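Local coordinates for Orf c02003 protein (Sulfolobus solfataricus P2, PDB 2Q00) that is of unknown function but belongs to the archaeal PaREP1 family and folds as a small, single-chain bundle of helices, at residues 8-13 against 30-35; 22-27 against 92-97; 35-40 against 116-121; 45-50 against 69-74; 77-82 against 112-117. One frame throughout, in Å; residues are numbered along the deposited sequence.

Contact 1. Residues 8-13 against 30-35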
# COMPACT_ATOMS: atom_id res chain seq x y z
N GLU A 8 -7.60 4.57 2.62
CA GLU A 8 -8.49 4.04 3.65
C GLU A 8 -9.63 3.20 3.09
O GLU A 8 -10.03 2.20 3.70
CB GLU A 8 -9.06 5.18 4.48
CG GLU A 8 -8.02 5.88 5.33
CD GLU A 8 -8.52 7.17 5.95
OE1 GLU A 8 -8.72 8.15 5.19
OE2 GLU A 8 -8.72 7.21 7.19
N VAL A 9 -10.13 3.60 1.93
CA VAL A 9 -11.23 2.88 1.29
C VAL A 9 -10.82 1.50 0.78
O VAL A 9 -11.54 0.52 0.97
CB VAL A 9 -11.83 3.69 0.13
CG1 VAL A 9 -12.92 2.89 -0.53
CG2 VAL A 9 -12.39 5.00 0.65
N TYR A 10 -9.67 1.43 0.11
CA TYR A 10 -9.18 0.15 -0.37
C TYR A 10 -8.96 -0.80 0.79
O TYR A 10 -9.29 -1.97 0.71
CB TYR A 10 -7.88 0.33 -1.16
CG TYR A 10 -8.11 0.71 -2.60
CD1 TYR A 10 -8.89 -0.11 -3.43
CD2 TYR A 10 -7.53 1.85 -3.14
CE1 TYR A 10 -9.07 0.21 -4.77
CE2 TYR A 10 -7.71 2.18 -4.48
CZ TYR A 10 -8.47 1.35 -5.29
OH TYR A 10 -8.54 1.61 -6.64
N TYR A 11 -8.41 -0.29 1.89
CA TYR A 11 -8.17 -1.09 3.08
C TYR A 11 -9.48 -1.69 3.60
O TYR A 11 -9.57 -2.90 3.85
CB TYR A 11 -7.54 -0.24 4.18
CG TYR A 11 -7.00 -1.07 5.33
CD1 TYR A 11 -5.79 -1.76 5.21
CD2 TYR A 11 -7.72 -1.20 6.52
CE1 TYR A 11 -5.31 -2.56 6.24
CE2 TYR A 11 -7.25 -2.00 7.56
CZ TYR A 11 -6.04 -2.68 7.41
OH TYR A 11 -5.57 -3.47 8.43
N GLU A 12 -10.48 -0.84 3.79
CA GLU A 12 -11.77 -1.30 4.28
C GLU A 12 -12.34 -2.37 3.35
O GLU A 12 -12.86 -3.38 3.82
CB GLU A 12 -12.75 -0.14 4.39
N GLU A 13 -12.23 -2.17 2.03
CA GLU A 13 -12.73 -3.17 1.09
C GLU A 13 -11.90 -4.47 1.18
O GLU A 13 -12.43 -5.58 0.99
CB GLU A 13 -12.70 -2.63 -0.36
CG GLU A 13 -13.46 -1.32 -0.58
CD GLU A 13 -13.45 -0.89 -2.05
OE1 GLU A 13 -12.38 -0.98 -2.70
OE2 GLU A 13 -14.52 -0.45 -2.57
N TYR A 30 -5.62 -4.73 -0.55
CA TYR A 30 -4.63 -4.30 0.44
C TYR A 30 -3.47 -3.68 -0.31
O TYR A 30 -2.90 -2.68 0.14
CB TYR A 30 -4.13 -5.48 1.26
CG TYR A 30 -5.06 -5.93 2.37
CD1 TYR A 30 -5.40 -5.06 3.40
CD2 TYR A 30 -5.59 -7.23 2.39
CE1 TYR A 30 -6.24 -5.46 4.43
CE2 TYR A 30 -6.43 -7.65 3.42
CZ TYR A 30 -6.76 -6.76 4.45
OH TYR A 30 -7.57 -7.14 5.49
N TYR A 31 -3.10 -4.27 -1.44
CA TYR A 31 -2.00 -3.73 -2.21
C TYR A 31 -2.38 -2.36 -2.78
O TYR A 31 -1.61 -1.41 -2.70
CB TYR A 31 -1.62 -4.67 -3.35
CG TYR A 31 -0.48 -4.14 -4.20
CD1 TYR A 31 0.79 -3.94 -3.65
CD2 TYR A 31 -0.69 -3.81 -5.54
CE1 TYR A 31 1.82 -3.43 -4.42
CE2 TYR A 31 0.35 -3.30 -6.32
CZ TYR A 31 1.60 -3.11 -5.75
OH TYR A 31 2.62 -2.57 -6.48
N LYS A 32 -3.58 -2.26 -3.35
CA LYS A 32 -4.05 -0.99 -3.89
C LYS A 32 -4.09 0.05 -2.78
O LYS A 32 -3.79 1.22 -3.02
CB LYS A 32 -5.44 -1.15 -4.51
CG LYS A 32 -5.42 -1.84 -5.86
CD LYS A 32 -6.81 -1.93 -6.46
CE LYS A 32 -6.79 -2.53 -7.87
NZ LYS A 32 -8.18 -2.51 -8.45
N ALA A 33 -4.44 -0.37 -1.57
CA ALA A 33 -4.47 0.54 -0.43
C ALA A 33 -3.05 1.06 -0.22
O ALA A 33 -2.85 2.24 0.08
CB ALA A 33 -4.96 -0.19 0.85
N ALA A 34 -2.08 0.17 -0.37
CA ALA A 34 -0.67 0.53 -0.19
C ALA A 34 -0.20 1.48 -1.28
O ALA A 34 0.51 2.46 -1.01
CB ALA A 34 0.20 -0.71 -0.18
N GLU A 35 -0.60 1.21 -2.52
CA GLU A 35 -0.18 2.07 -3.61
C GLU A 35 -0.66 3.51 -3.36
O GLU A 35 0.11 4.46 -3.50
CB GLU A 35 -0.73 1.56 -4.93
CG GLU A 35 -0.33 2.44 -6.10
CD GLU A 35 -0.77 1.88 -7.44
OE1 GLU A 35 -0.57 0.67 -7.69
OE2 GLU A 35 -1.31 2.67 -8.25
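Tyr10 lays one ring face against the aliphatic chain of Lys32, whereas Tyr11, its neighbour in sequence, meets Tyr30 with the two ring planes at 70°. The first pair is a CH-pi contact: Lys32 CB sits 3.6 Å from the centroid of the Tyr10 ring, almost on the ring normal. Beyond it the lysine is extended, which brings Lys32 CD to 3.5 Å from Tyr10 CE1. The second pair is an offset edge-to-face stack, the edge of Tyr30 toward the face of Tyr11, with centroids 5.4 Å apart. Tyr11 can reach it because its CG is anti to the backbone N (chi1 -168°). Between the two pairs lies Ala33, whose CB is 3.6 Å from Tyr10 CB. So small a residue allows helices 6-19 and 23-45, an antiparallel helical hairpin, to bring the axes of these segments within 7.5 Å. Tyr30 OH bonds to Glu15 on the first helix, and Tyr11 OH makes a weak hydrogen bond with Lys108 of helix 101-122. Tyrosine and lysine therefore suit this interface as mixed residues: their rings and methylenes provide the cohesion between the segments, while the phenol oxygens of Tyr11 and Tyr30 find polar partners beyond them.

Contact 2. Residues 22-27 against 92-97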
# COMPACT_ATOMS: atom_id res chain seq x y z
N ASP A 22 -12.46 -14.21 1.00
CA ASP A 22 -11.95 -13.98 -0.36
C ASP A 22 -10.53 -13.41 -0.28
O ASP A 22 -10.32 -12.20 -0.44
CB ASP A 22 -12.86 -13.01 -1.11
CG ASP A 22 -12.63 -13.05 -2.61
OD1 ASP A 22 -11.47 -13.23 -3.03
OD2 ASP A 22 -13.62 -12.89 -3.38
N LEU A 23 -9.56 -14.29 -0.02
CA LEU A 23 -8.16 -13.90 0.12
C LEU A 23 -7.54 -13.27 -1.11
O LEU A 23 -6.75 -12.31 -1.00
CB LEU A 23 -7.34 -15.12 0.55
CG LEU A 23 -7.74 -15.70 1.91
CD1 LEU A 23 -7.14 -17.08 2.09
CD2 LEU A 23 -7.31 -14.76 3.02
N VAL A 24 -7.89 -13.79 -2.29
CA VAL A 24 -7.35 -13.27 -3.54
C VAL A 24 -7.72 -11.80 -3.75
O VAL A 24 -6.88 -10.98 -4.13
CB VAL A 24 -7.89 -14.07 -4.73
CG1 VAL A 24 -7.26 -13.57 -6.02
CG2 VAL A 24 -7.60 -15.55 -4.52
N GLN A 25 -8.98 -11.48 -3.51
CA GLN A 25 -9.47 -10.12 -3.68
C GLN A 25 -8.92 -9.20 -2.62
O GLN A 25 -8.47 -8.08 -2.92
CB GLN A 25 -11.01 -10.12 -3.65
CG GLN A 25 -11.64 -10.44 -4.99
CD GLN A 25 -11.59 -9.24 -5.94
OE1 GLN A 25 -12.29 -8.25 -5.74
NE2 GLN A 25 -10.74 -9.33 -6.96
N ALA A 26 -8.93 -9.66 -1.37
CA ALA A 26 -8.43 -8.89 -0.25
C ALA A 26 -6.98 -8.48 -0.49
O ALA A 26 -6.64 -7.30 -0.35
CB ALA A 26 -8.55 -9.70 1.05
N CYS A 27 -6.13 -9.44 -0.85
CA CYS A 27 -4.72 -9.14 -1.12
C CYS A 27 -4.56 -7.99 -2.10
O CYS A 27 -3.79 -7.06 -1.87
CB CYS A 27 -4.00 -10.38 -1.69
SG CYS A 27 -3.78 -11.73 -0.51
N GLU A 92 2.81 -12.88 -4.65
CA GLU A 92 2.46 -14.17 -4.07
C GLU A 92 0.99 -14.32 -3.70
O GLU A 92 0.46 -15.44 -3.66
CB GLU A 92 3.32 -14.42 -2.84
CG GLU A 92 4.76 -14.72 -3.18
CD GLU A 92 5.64 -14.78 -1.95
OE1 GLU A 92 5.25 -15.46 -0.98
OE2 GLU A 92 6.72 -14.14 -1.97
N GLY A 93 0.33 -13.21 -3.42
CA GLY A 93 -1.07 -13.27 -3.03
C GLY A 93 -2.07 -13.30 -4.17
O GLY A 93 -2.66 -14.34 -4.47
N PHE A 94 -2.26 -12.16 -4.81
CA PHE A 94 -3.20 -12.03 -5.91
C PHE A 94 -2.80 -12.85 -7.14
O PHE A 94 -3.62 -13.59 -7.71
CB PHE A 94 -3.35 -10.55 -6.29
CG PHE A 94 -4.37 -10.30 -7.37
CD1 PHE A 94 -5.71 -10.65 -7.17
CD2 PHE A 94 -3.99 -9.70 -8.57
CE1 PHE A 94 -6.66 -10.41 -8.17
CE2 PHE A 94 -4.93 -9.45 -9.57
CZ PHE A 94 -6.27 -9.80 -9.38
N HIS A 95 -1.54 -12.74 -7.54
CA HIS A 95 -1.07 -13.45 -8.73
C HIS A 95 -0.80 -14.94 -8.54
O HIS A 95 -1.40 -15.77 -9.24
CB HIS A 95 0.18 -12.75 -9.28
CG HIS A 95 -0.10 -11.37 -9.82
ND1 HIS A 95 -0.90 -11.14 -10.91
CD2 HIS A 95 0.31 -10.15 -9.39
CE1 HIS A 95 -0.98 -9.84 -11.13
NE2 HIS A 95 -0.26 -9.22 -10.22
N GLU A 96 0.07 -15.29 -7.60
CA GLU A 96 0.43 -16.69 -7.36
C GLU A 96 -0.57 -17.53 -6.55
O GLU A 96 -0.48 -18.76 -6.57
CB GLU A 96 1.81 -16.75 -6.71
CG GLU A 96 2.97 -16.44 -7.66
CD GLU A 96 4.31 -16.25 -6.94
OE1 GLU A 96 4.57 -17.01 -5.98
OE2 GLU A 96 5.09 -15.35 -7.33
N LEU A 97 -1.50 -16.89 -5.85
CA LEU A 97 -2.50 -17.62 -5.07
C LEU A 97 -1.85 -18.61 -4.11
O LEU A 97 -2.28 -19.76 -4.01
CB LEU A 97 -3.44 -18.38 -6.01
CG LEU A 97 -3.82 -17.72 -7.35
CD1 LEU A 97 -4.59 -18.71 -8.22
CD2 LEU A 97 -4.65 -16.47 -7.11
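Val24 and Phe94 make the close part of this contact, their side chains meeting at about a right angle with Val24 CG1 3.5 Å from Phe94 CD1. The carbonyl of the same valine lies at the ring edge, Val24 O being 3.3 Å from Phe94 CD1. With CG anti to the backbone N (chi1 -176°), the ring is carried out toward Val24. Deeper in, Cys27 SG rests 4.0 Å from Gly93 CA; a beta carbon on residue 93 would collide with the sulfur, so glycine is what fits. Cys27 also touches Leu89 and Val104, where helices 79-95 and 101-122 close over it. The contact thus joins the first turn of helix 23-45 to the last part of helix 79-95, at one end of the bundle. Asp22 is the N-cap of the former helix, its OD1 accepting from Gln25 N at 3.1 Å. An alanine in place of Phe94 would probably open a gap beside Val24 CG1 and uncover the Val24 carbonyl, which the ring edge now lies against. Toward solvent the packing thins. Leu97, exposed and with positive phi just past the helix, reaches back to place CD2 4.0 Å from Val24 CG2, and Gln25 NE2 comes no nearer than 4.4 Å to Phe94 CE1.

Contact 3. Residues 35-40 against 116-121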
# COMPACT_ATOMS: atom_id res chain seq x y z
N GLU A 35 -0.60 1.21 -2.52
CA GLU A 35 -0.18 2.07 -3.61
C GLU A 35 -0.66 3.51 -3.36
O GLU A 35 0.11 4.46 -3.50
CB GLU A 35 -0.73 1.56 -4.93
CG GLU A 35 -0.33 2.44 -6.10
CD GLU A 35 -0.77 1.88 -7.44
OE1 GLU A 35 -0.57 0.67 -7.69
OE2 GLU A 35 -1.31 2.67 -8.25
N GLU A 36 -1.93 3.64 -2.96
CA GLU A 36 -2.51 4.95 -2.69
C GLU A 36 -1.83 5.65 -1.52
O GLU A 36 -1.68 6.87 -1.52
CB GLU A 36 -4.00 4.82 -2.39
CG GLU A 36 -4.80 4.24 -3.54
CD GLU A 36 -4.74 5.10 -4.77
OE1 GLU A 36 -5.08 6.30 -4.67
OE2 GLU A 36 -4.34 4.59 -5.85
N ALA A 37 -1.41 4.87 -0.53
CA ALA A 37 -0.73 5.44 0.63
C ALA A 37 0.56 6.09 0.19
O ALA A 37 0.92 7.18 0.66
CB ALA A 37 -0.45 4.36 1.65
N ILE A 38 1.27 5.43 -0.72
CA ILE A 38 2.53 5.94 -1.24
C ILE A 38 2.31 7.23 -2.06
O ILE A 38 3.02 8.23 -1.86
CB ILE A 38 3.22 4.91 -2.16
CG1 ILE A 38 3.58 3.64 -1.36
CG2 ILE A 38 4.45 5.54 -2.78
CD1 ILE A 38 4.62 3.86 -0.25
N LYS A 39 1.33 7.20 -2.97
CA LYS A 39 1.03 8.38 -3.77
C LYS A 39 0.74 9.55 -2.83
O LYS A 39 1.30 10.64 -2.98
CB LYS A 39 -0.16 8.13 -4.68
CG LYS A 39 0.08 7.10 -5.76
CD LYS A 39 -1.13 6.90 -6.65
CE LYS A 39 -0.91 5.79 -7.66
NZ LYS A 39 -2.14 5.55 -8.45
N LEU A 40 -0.13 9.32 -1.86
CA LEU A 40 -0.49 10.37 -0.91
C LEU A 40 0.74 10.93 -0.22
O LEU A 40 0.87 12.14 -0.05
CB LEU A 40 -1.46 9.82 0.14
CG LEU A 40 -2.14 10.85 1.05
CD1 LEU A 40 -2.91 11.84 0.19
CD2 LEU A 40 -3.07 10.13 2.03
N ILE A 116 -2.11 4.49 7.59
CA ILE A 116 -2.24 5.52 8.61
C ILE A 116 -1.11 6.54 8.55
O ILE A 116 -1.33 7.72 8.80
CB ILE A 116 -2.31 4.92 10.02
CG1 ILE A 116 -0.99 4.21 10.34
CG2 ILE A 116 -3.49 3.94 10.10
CD1 ILE A 116 -0.88 3.74 11.79
N PHE A 117 0.10 6.11 8.21
CA PHE A 117 1.19 7.05 8.11
C PHE A 117 0.79 8.11 7.09
O PHE A 117 0.96 9.30 7.32
CB PHE A 117 2.49 6.37 7.66
CG PHE A 117 3.24 5.68 8.77
CD1 PHE A 117 3.39 6.29 10.02
CD2 PHE A 117 3.84 4.43 8.56
CE1 PHE A 117 4.12 5.68 11.04
CE2 PHE A 117 4.57 3.81 9.57
CZ PHE A 117 4.72 4.43 10.81
N ALA A 118 0.26 7.66 5.96
CA ALA A 118 -0.17 8.56 4.90
C ALA A 118 -1.22 9.53 5.44
O ALA A 118 -1.03 10.75 5.45
CB ALA A 118 -0.73 7.78 3.73
N VAL A 119 -2.33 8.96 5.88
CA VAL A 119 -3.42 9.74 6.43
C VAL A 119 -2.92 10.82 7.39
O VAL A 119 -3.48 11.92 7.46
CB VAL A 119 -4.40 8.82 7.17
CG1 VAL A 119 -5.50 9.64 7.81
CG2 VAL A 119 -4.99 7.83 6.20
N ASN A 120 -1.86 10.50 8.13
CA ASN A 120 -1.29 11.45 9.08
C ASN A 120 -0.48 12.55 8.42
O ASN A 120 -0.49 13.69 8.89
CB ASN A 120 -0.42 10.71 10.09
CG ASN A 120 -1.23 10.09 11.20
OD1 ASN A 120 -2.32 9.56 10.97
ND2 ASN A 120 -0.70 10.14 12.42
N SER A 121 0.21 12.22 7.34
CA SER A 121 1.02 13.22 6.65
C SER A 121 0.15 14.35 6.13
O SER A 121 0.66 15.41 5.76
CB SER A 121 1.80 12.58 5.50
OG SER A 121 0.94 12.19 4.45
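Ala37 and Ala118 bring their CA atoms to 5.3 Å where the axes of the two segments, running in nearly the same direction with a crossing angle of 28°, lie 8.6 Å apart. These are helices 23-45 and 101-122 of the bundle, far apart in sequence but side by side in the fold, and alanines at the closest point allow the near approach. Ala118 CB fits against the other helix, 3.5 Å from Ala37 O and 4.0 Å from Ala37 CB. A methyl is about as much as so short a distance to the carbonyl accommodates well. One turn on, Leu40 covers the same methyl from another direction, with its CD2 3.7 Å from Ala118 CB. With CG anti to the backbone N (chi1 -169°), the longer, branched side chain can span the wider separation and bring a methyl to Ala118. Lys39 takes no part in the interface and pairs along its own helix: NZ bonds to Glu35 OE2 at 3.0 Å, on the anti lone pair of that oxygen, and forms a longer salt bridge to Glu36. Lys39 also makes a cation-pi contact with Trp60, while Glu36 bonds to Ser6. Near the end of helix 101-122, Ser121 turns its hydroxyl back on the preceding turn, and OG donates to a lone pair of Ala118 O, in the carbonyl plane, at 2.6 Å.

Contact 4. Residues 45-50 against 69-74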
# COMPACT_ATOMS: atom_id res chain seq x y z
N ASN A 45 4.86 14.90 0.97
CA ASN A 45 6.27 15.20 1.14
C ASN A 45 6.77 15.96 -0.07
O ASN A 45 7.91 16.43 -0.10
CB ASN A 45 7.09 13.93 1.32
CG ASN A 45 7.05 13.41 2.74
OD1 ASN A 45 6.03 12.91 3.21
ND2 ASN A 45 8.18 13.53 3.44
N ASN A 46 5.91 16.07 -1.07
CA ASN A 46 6.23 16.78 -2.30
C ASN A 46 7.54 16.31 -2.95
O ASN A 46 8.57 16.98 -2.89
CB ASN A 46 6.31 18.28 -2.01
CG ASN A 46 6.19 19.12 -3.26
OD1 ASN A 46 7.01 19.02 -4.17
ND2 ASN A 46 5.15 19.95 -3.32
N LEU A 47 7.48 15.14 -3.60
CA LEU A 47 8.65 14.58 -4.27
C LEU A 47 8.52 14.69 -5.79
O LEU A 47 8.17 13.72 -6.47
CB LEU A 47 8.83 13.12 -3.87
CG LEU A 47 9.64 12.82 -2.61
CD1 LEU A 47 9.22 13.71 -1.46
CD2 LEU A 47 9.46 11.35 -2.27
N LYS A 48 8.81 15.88 -6.31
CA LYS A 48 8.74 16.15 -7.75
C LYS A 48 9.48 15.08 -8.55
O LYS A 48 9.04 14.68 -9.63
CB LYS A 48 9.32 17.53 -8.05
N GLU A 49 10.60 14.63 -8.01
CA GLU A 49 11.45 13.62 -8.64
C GLU A 49 10.67 12.48 -9.26
O GLU A 49 10.79 12.21 -10.46
CB GLU A 49 12.43 13.06 -7.61
CG GLU A 49 13.16 14.12 -6.81
CD GLU A 49 12.77 14.12 -5.35
OE1 GLU A 49 13.04 13.12 -4.66
OE2 GLU A 49 12.20 15.13 -4.88
N ILE A 50 9.87 11.80 -8.45
CA ILE A 50 9.09 10.66 -8.93
C ILE A 50 7.82 11.08 -9.67
O ILE A 50 7.40 10.42 -10.62
CB ILE A 50 8.72 9.71 -7.77
CG1 ILE A 50 7.86 8.57 -8.30
CG2 ILE A 50 8.00 10.48 -6.68
CD1 ILE A 50 7.38 7.62 -7.23
N SER A 69 9.06 4.53 -2.12
CA SER A 69 9.22 3.98 -0.78
C SER A 69 10.65 4.21 -0.27
O SER A 69 10.84 4.60 0.89
CB SER A 69 8.88 2.48 -0.76
OG SER A 69 9.73 1.73 -1.61
N LYS A 70 11.64 4.00 -1.13
CA LYS A 70 13.02 4.22 -0.73
C LYS A 70 13.16 5.69 -0.34
O LYS A 70 13.43 6.02 0.83
CB LYS A 70 13.98 3.90 -1.89
N LEU A 71 12.95 6.56 -1.32
CA LEU A 71 13.03 8.01 -1.13
C LEU A 71 12.34 8.49 0.15
O LEU A 71 12.77 9.48 0.74
CB LEU A 71 12.42 8.74 -2.33
CG LEU A 71 13.30 9.01 -3.55
CD1 LEU A 71 13.96 7.73 -4.05
CD2 LEU A 71 12.44 9.64 -4.64
N LEU A 72 11.29 7.80 0.58
CA LEU A 72 10.57 8.21 1.79
C LEU A 72 11.18 7.73 3.11
O LEU A 72 10.66 8.04 4.19
CB LEU A 72 9.11 7.74 1.70
CG LEU A 72 8.23 8.43 0.66
CD1 LEU A 72 6.92 7.69 0.50
CD2 LEU A 72 8.00 9.88 1.08
N ARG A 73 12.27 6.98 3.02
CA ARG A 73 12.95 6.46 4.21
C ARG A 73 13.40 7.60 5.14
O ARG A 73 13.56 7.40 6.35
CB ARG A 73 14.15 5.62 3.81
N SER A 74 13.58 8.79 4.57
CA SER A 74 14.00 9.96 5.34
C SER A 74 12.87 10.46 6.24
O SER A 74 13.11 10.89 7.37
CB SER A 74 14.45 11.06 4.38
OG SER A 74 15.47 10.60 3.51
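Glu49 sets a carboxylate oxygen against a methyl group of Leu71, with Glu49 OE1 only 3.5 Å from Leu71 CD2, an unlike pair in a contact made mainly by leucine side chains. The acid is brought there by a bend in its chain, chi2 standing at 113°, away from the usual staggered values. Both residues are exposed, so the charge can probably remain hydrated while its oxygen brushes the leucine. The backbones keep well apart, the nearest CA atoms being those of Asn45 and Leu72 at 8.2 Å, and the side chains have to span the distance. Leu47 does the largest share of this on its segment: its CD2 lies 3.9 Å from Leu71 CB and equally 3.9 Å from Leu72 CD2, and it slides past Leu71 in the opposite direction. The segment that carries it is a tight link between two helices. Helix 23-45 ends in a Schellman motif, with Asn46 as the positive-phi C-prime residue, Leu47 N bonded to Val42 O and Asn46 N to Ile43 O. Asparagine tolerates that backbone conformation better than most residues. Leu47 then occupies the N-cap position of helix 48-52; its hydrocarbon side chain offers no capping acceptor and is spent on packing, while its carbonyl accepts from Thr51 OG1. Leu72, the more buried of the two leucines across from it, also packs on Leu41 and Ile79, tying this outer corner to two long helices. At the margin, Asn45 CB lies 4.2 Å from Leu72 CD2.

Contact 5. Residues 77-82 against 112-117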
# COMPACT_ATOMS: atom_id res chain seq x y z
N THR A 77 11.68 5.75 8.46
CA THR A 77 12.49 4.57 8.17
C THR A 77 11.72 3.29 7.80
O THR A 77 12.18 2.51 6.97
CB THR A 77 13.47 4.26 9.35
OG1 THR A 77 12.80 4.42 10.61
CG2 THR A 77 14.67 5.21 9.30
N GLU A 78 10.53 3.09 8.37
CA GLU A 78 9.74 1.89 8.10
C GLU A 78 9.03 1.73 6.77
O GLU A 78 8.82 0.61 6.32
CB GLU A 78 8.67 1.70 9.17
CG GLU A 78 9.15 1.66 10.59
CD GLU A 78 8.05 1.17 11.52
OE1 GLU A 78 7.62 0.00 11.37
OE2 GLU A 78 7.60 1.95 12.39
N ILE A 79 8.64 2.82 6.10
CA ILE A 79 7.86 2.61 4.88
C ILE A 79 8.48 1.76 3.79
O ILE A 79 7.77 1.03 3.10
CB ILE A 79 7.29 3.95 4.29
CG1 ILE A 79 8.30 4.60 3.36
CG2 ILE A 79 6.90 4.91 5.43
CD1 ILE A 79 9.40 5.30 4.10
N PRO A 80 9.81 1.83 3.60
CA PRO A 80 10.32 0.98 2.53
C PRO A 80 10.05 -0.50 2.82
O PRO A 80 9.79 -1.28 1.90
CB PRO A 80 11.81 1.32 2.49
CG PRO A 80 12.11 1.75 3.91
CD PRO A 80 10.89 2.57 4.27
N ILE A 81 10.10 -0.89 4.08
CA ILE A 81 9.83 -2.29 4.40
C ILE A 81 8.34 -2.62 4.50
O ILE A 81 7.95 -3.76 4.28
CB ILE A 81 10.59 -2.72 5.67
CG1 ILE A 81 10.64 -1.58 6.68
CG2 ILE A 81 12.02 -3.11 5.31
CD1 ILE A 81 11.35 -1.94 7.97
N LEU A 82 7.51 -1.62 4.80
CA LEU A 82 6.06 -1.86 4.84
C LEU A 82 5.67 -2.08 3.39
O LEU A 82 4.82 -2.93 3.06
CB LEU A 82 5.33 -0.64 5.41
CG LEU A 82 5.19 -0.53 6.93
CD1 LEU A 82 6.46 -1.01 7.60
CD2 LEU A 82 4.91 0.91 7.31
N ARG A 112 -1.72 -1.57 6.89
CA ARG A 112 -2.47 -0.70 7.79
C ARG A 112 -1.59 0.43 8.32
O ARG A 112 -1.97 1.60 8.30
CB ARG A 112 -3.02 -1.48 8.98
CG ARG A 112 -4.17 -0.78 9.72
CD ARG A 112 -4.22 -1.14 11.21
NE ARG A 112 -5.58 -1.13 11.76
CZ ARG A 112 -6.42 -0.09 11.74
NH1 ARG A 112 -6.06 1.08 11.19
NH2 ARG A 112 -7.64 -0.22 12.25
N LYS A 113 -0.41 0.06 8.79
CA LYS A 113 0.54 1.02 9.34
C LYS A 113 0.95 2.03 8.27
O LYS A 113 1.18 3.20 8.54
CB LYS A 113 1.78 0.27 9.86
CG LYS A 113 2.64 1.05 10.85
CD LYS A 113 3.61 0.12 11.60
CE LYS A 113 4.47 0.86 12.62
NZ LYS A 113 5.47 -0.06 13.24
N LEU A 114 1.05 1.55 7.05
CA LEU A 114 1.44 2.40 5.95
C LEU A 114 0.31 3.37 5.65
O LEU A 114 0.52 4.56 5.48
CB LEU A 114 1.73 1.53 4.73
CG LEU A 114 2.17 2.24 3.45
CD1 LEU A 114 3.30 3.21 3.74
CD2 LEU A 114 2.58 1.18 2.44
N VAL A 115 -0.90 2.83 5.61
CA VAL A 115 -2.07 3.64 5.31
C VAL A 115 -2.20 4.80 6.30
O VAL A 115 -2.35 5.95 5.88
CB VAL A 115 -3.35 2.78 5.34
CG1 VAL A 115 -4.58 3.66 5.19
CG2 VAL A 115 -3.30 1.76 4.21
N ILE A 116 -2.11 4.49 7.59
CA ILE A 116 -2.24 5.52 8.61
C ILE A 116 -1.11 6.54 8.55
O ILE A 116 -1.33 7.72 8.80
CB ILE A 116 -2.31 4.92 10.02
CG1 ILE A 116 -0.99 4.21 10.34
CG2 ILE A 116 -3.49 3.94 10.10
CD1 ILE A 116 -0.88 3.74 11.79
N PHE A 117 0.10 6.11 8.21
CA PHE A 117 1.19 7.05 8.11
C PHE A 117 0.79 8.11 7.09
O PHE A 117 0.96 9.30 7.32
CB PHE A 117 2.49 6.37 7.66
CG PHE A 117 3.24 5.68 8.77
CD1 PHE A 117 3.39 6.29 10.02
CD2 PHE A 117 3.84 4.43 8.56
CE1 PHE A 117 4.12 5.68 11.04
CE2 PHE A 117 4.57 3.81 9.57
CZ PHE A 117 4.72 4.43 10.81
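Phe117 meets segment 77-82 mainly along the edge of its ring. Leu82 CD2 lies in the ring plane, 3.7 Å from Phe117 CE2, the two side chains crossing at about a right angle, and Glu78 OE2 is also near that plane, beside Phe117 CZ; Ile79 CG2 comes in obliquely. The other flat group, the carboxylate of Glu78, takes Lys113 NZ at its two oxygens: NZ donates to Glu78 OE1 at 2.9 Å, on the syn lone pair, and more weakly to Glu78 OE2 at 3.0 Å. Lys113 CG is anti to the backbone N (chi1 -161°), and from there an extended chain carries the ammonium across. Beside the salt bridge, on the buried side, Leu82 CD2 settles 4.1 Å from Leu114 CB, and Leu114 CD1 stands 4.1 Å from Ile79 CB. Leu114 also touches Ala34, Ala37 and Leu41, so helix 23-45 closes the far side of this apolar layer of the helical bundle. An alanine in place of Glu78 would probably leave the ammonium of Lys113 without its mate and free to swing away. Branched aliphatics and the Phe117 ring thus fill the inner side, where helices 79-95 and 101-122 meet, while the charged pair spans the outer margin; because Lys113 is exposed, water is likely to temper that pair.

Helix 23-45 is common to contacts 1, 2 and 3, which meet it along its length, while contacts 3 and 5 share the region around Phe117 on helix 101-122. Contact 1 is buried and aromatic. Contacts 3 and 5 adjoin it; their own centres are about 8 Å apart, and they touch through Ala37 and Leu114; the first relies on alanines, the second adds a salt bridge at its margin. Contact 2 lies on the other side of the chain's centre from contacts 3, 4 and 5, and holds helix ends together through a valine, a phenylalanine and a glycine. Contact 4 is the surface one, made largely of leucine side chains, and reaches contact 5 through Leu72 and Ile79.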